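Long-range contact in intron-associated endonuclease 1 (Enterobacteria phage T4, PDB 1MK0), which cleaves DNA as a homing endonuclease of the GIY-YIG family, the catalytic domain being the part crystallised: residues I8-N13 with G53-C58. The protein carries 1 engineered substitution. Residues are numbered along the deposited sequence; the frame is centred on the assembly and turned at random.
Sequences IKNTLN and GNVFEC
The ring of Phe56 lies obliquely across strand 8-10: its CD2 comes 3.6 Å from Asn10 CA, and CE2 meets Asn10 CB. Phe56 CB packs 3.7 Å from Ile8 CG2, the methyl that stands anti to the Ile8 backbone N. On the same face Ile8 CG1 reaches Cys58 SG, and helices 24-37 and 43-52 cover this row. The amide of Asn10 is tilted 64° to the ring; its ND2 is hydrogen-bonded to Tyr89 OH, while OD1 accepts from Leu12 N at 2.7 Å, an Asx turn that bends the chain as it leaves the strand. Strand 8-10 is the end of the central strand of the three-stranded antiparallel sheet of the GIY-YIG domain, and 56-58 opens an outer one. Lys9 and Glu57 form the hydrogen-bonded pair: the Lys9 N-H points straight at Glu57 O (178° at the hydrogen), though from above the carbonyl plane, and Glu57 N returns to Lys9 O. Beyond it, Val55 O takes two donors from Thr11: N, in the carbonyl plane, and OG1, above it at 2.7 Å, with OG1 set between backbone N and carbonyl carbon (chi1 62°). That rotation lays Thr11 CG2 against CG and the carboxylate end of Glu57, the two side chains crossing at about a right angle, while Val55 CG2 touches Leu12 CD1 at 4.0 Å.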
loop_
_atom_site.group_PDB
_atom_site.type_symbol
_atom_site.label_atom_id
_atom_site.label_comp_id
_atom_site.label_asym_id
_atom_site.label_seq_id
_atom_site.Cartn_x
_atom_site.Cartn_y
_atom_site.Cartn_z
ATOM N N ILE A 8 2.535 2.833 2.455
ATOM C CA ILE A 8 3.733 3.135 1.683
ATOM C C ILE A 8 3.588 4.636 1.497
ATOM O O ILE A 8 2.672 5.093 0.816
ATOM C CB ILE A 8 3.741 2.427 0.311
ATOM C CG1 ILE A 8 3.793 0.909 0.517
ATOM C CG2 ILE A 8 4.948 2.894 -0.510
ATOM C CD1 ILE A 8 3.796 0.104 -0.768
ATOM N N LYS A 9 4.472 5.404 2.126
ATOM C CA LYS A 9 4.384 6.858 2.069
ATOM C C LYS A 9 5.469 7.551 1.255
ATOM O O LYS A 9 6.658 7.272 1.404
ATOM C CB LYS A 9 4.378 7.415 3.499
ATOM C CG LYS A 9 4.283 8.932 3.589
ATOM C CD LYS A 9 4.024 9.397 5.023
ATOM C CE LYS A 9 5.139 8.984 5.969
ATOM N NZ LYS A 9 4.923 9.497 7.354
ATOM N N ASN A 10 5.040 8.459 0.387
ATOM C CA ASN A 10 5.961 9.223 -0.441
ATOM C C ASN A 10 6.570 10.278 0.487
ATOM O O ASN A 10 5.849 11.100 1.049
ATOM C CB ASN A 10 5.190 9.893 -1.577
ATOM C CG ASN A 10 6.096 10.606 -2.559
ATOM O OD1 ASN A 10 7.031 11.298 -2.165
ATOM N ND2 ASN A 10 5.814 10.446 -3.844
ATOM N N THR A 11 7.888 10.247 0.654
ATOM C CA THR A 11 8.554 11.196 1.545
ATOM C C THR A 11 8.614 12.624 1.009
ATOM O O THR A 11 9.008 13.544 1.731
ATOM C CB THR A 11 9.990 10.734 1.885
ATOM O OG1 THR A 11 10.777 10.671 0.689
ATOM C CG2 THR A 11 9.961 9.362 2.537
ATOM N N LEU A 12 8.212 12.812 -0.243
ATOM C CA LEU A 12 8.234 14.136 -0.854
ATOM C C LEU A 12 6.938 14.916 -0.642
ATOM O O LEU A 12 6.956 16.147 -0.574
ATOM C CB LEU A 12 8.508 14.020 -2.359
ATOM C CG LEU A 12 9.779 13.290 -2.800
ATOM C CD1 LEU A 12 9.880 13.325 -4.318
ATOM C CD2 LEU A 12 11.004 13.942 -2.170
ATOM N N ASN A 13 5.816 14.208 -0.529
ATOM C CA ASN A 13 4.520 14.864 -0.356
ATOM C C ASN A 13 3.616 14.243 0.710
ATOM O O ASN A 13 2.485 14.682 0.898
ATOM C CB ASN A 13 3.774 14.878 -1.687
ATOM C CG ASN A 13 3.670 13.500 -2.301
ATOM O OD1 ASN A 13 3.454 12.515 -1.596
ATOM N ND2 ASN A 13 3.820 13.423 -3.616
ATOM N N GLY A 53 11.071 7.487 -8.658
ATOM C CA GLY A 53 11.744 6.264 -8.284
ATOM C C GLY A 53 11.341 5.987 -6.846
ATOM O O GLY A 53 10.330 6.515 -6.375
ATOM N N ASN A 54 12.130 5.198 -6.127
ATOM C CA ASN A 54 11.768 4.865 -4.752
ATOM C C ASN A 54 12.099 5.903 -3.687
ATOM O O ASN A 54 13.134 5.821 -3.021
ATOM C CB ASN A 54 12.382 3.522 -4.358
ATOM C CG ASN A 54 11.843 2.999 -3.035
ATOM O OD1 ASN A 54 12.187 1.896 -2.606
ATOM N ND2 ASN A 54 10.997 3.788 -2.384
ATOM N N VAL A 55 11.204 6.872 -3.527
ATOM C CA VAL A 55 11.352 7.915 -2.519
ATOM C C VAL A 55 10.330 7.616 -1.423
ATOM O O VAL A 55 9.904 8.510 -0.697
ATOM C CB VAL A 55 11.061 9.319 -3.107
ATOM C CG1 VAL A 55 12.155 9.701 -4.089
ATOM C CG2 VAL A 55 9.703 9.330 -3.802
ATOM N N PHE A 56 9.951 6.345 -1.310
ATOM C CA PHE A 56 8.949 5.934 -0.333
ATOM C C PHE A 56 9.476 5.302 0.946
ATOM O O PHE A 56 10.600 4.799 0.999
ATOM C CB PHE A 56 7.960 4.958 -0.982
ATOM C CG PHE A 56 7.311 5.492 -2.223
ATOM C CD1 PHE A 56 7.963 5.425 -3.449
ATOM C CD2 PHE A 56 6.062 6.101 -2.161
ATOM C CE1 PHE A 56 7.382 5.960 -4.598
ATOM C CE2 PHE A 56 5.474 6.638 -3.306
ATOM C CZ PHE A 56 6.136 6.568 -4.525
ATOM N N GLU A 57 8.627 5.339 1.971
ATOM C CA GLU A 57 8.905 4.757 3.278
ATOM C C GLU A 57 7.753 3.817 3.606
ATOM O O GLU A 57 6.590 4.221 3.574
ATOM C CB GLU A 57 8.975 5.833 4.359
ATOM C CG GLU A 57 10.327 6.483 4.536
ATOM C CD GLU A 57 10.365 7.392 5.752
ATOM O OE1 GLU A 57 10.047 6.913 6.863
ATOM O OE2 GLU A 57 10.713 8.582 5.600
ATOM N N CYS A 58 8.079 2.568 3.918
ATOM C CA CYS A 58 7.065 1.578 4.256
ATOM C C CYS A 58 6.993 1.393 5.766
ATOM O O CYS A 58 8.021 1.260 6.429
ATOM C CB CYS A 58 7.396 0.234 3.602
ATOM S SG CYS A 58 7.462 0.252 1.794
#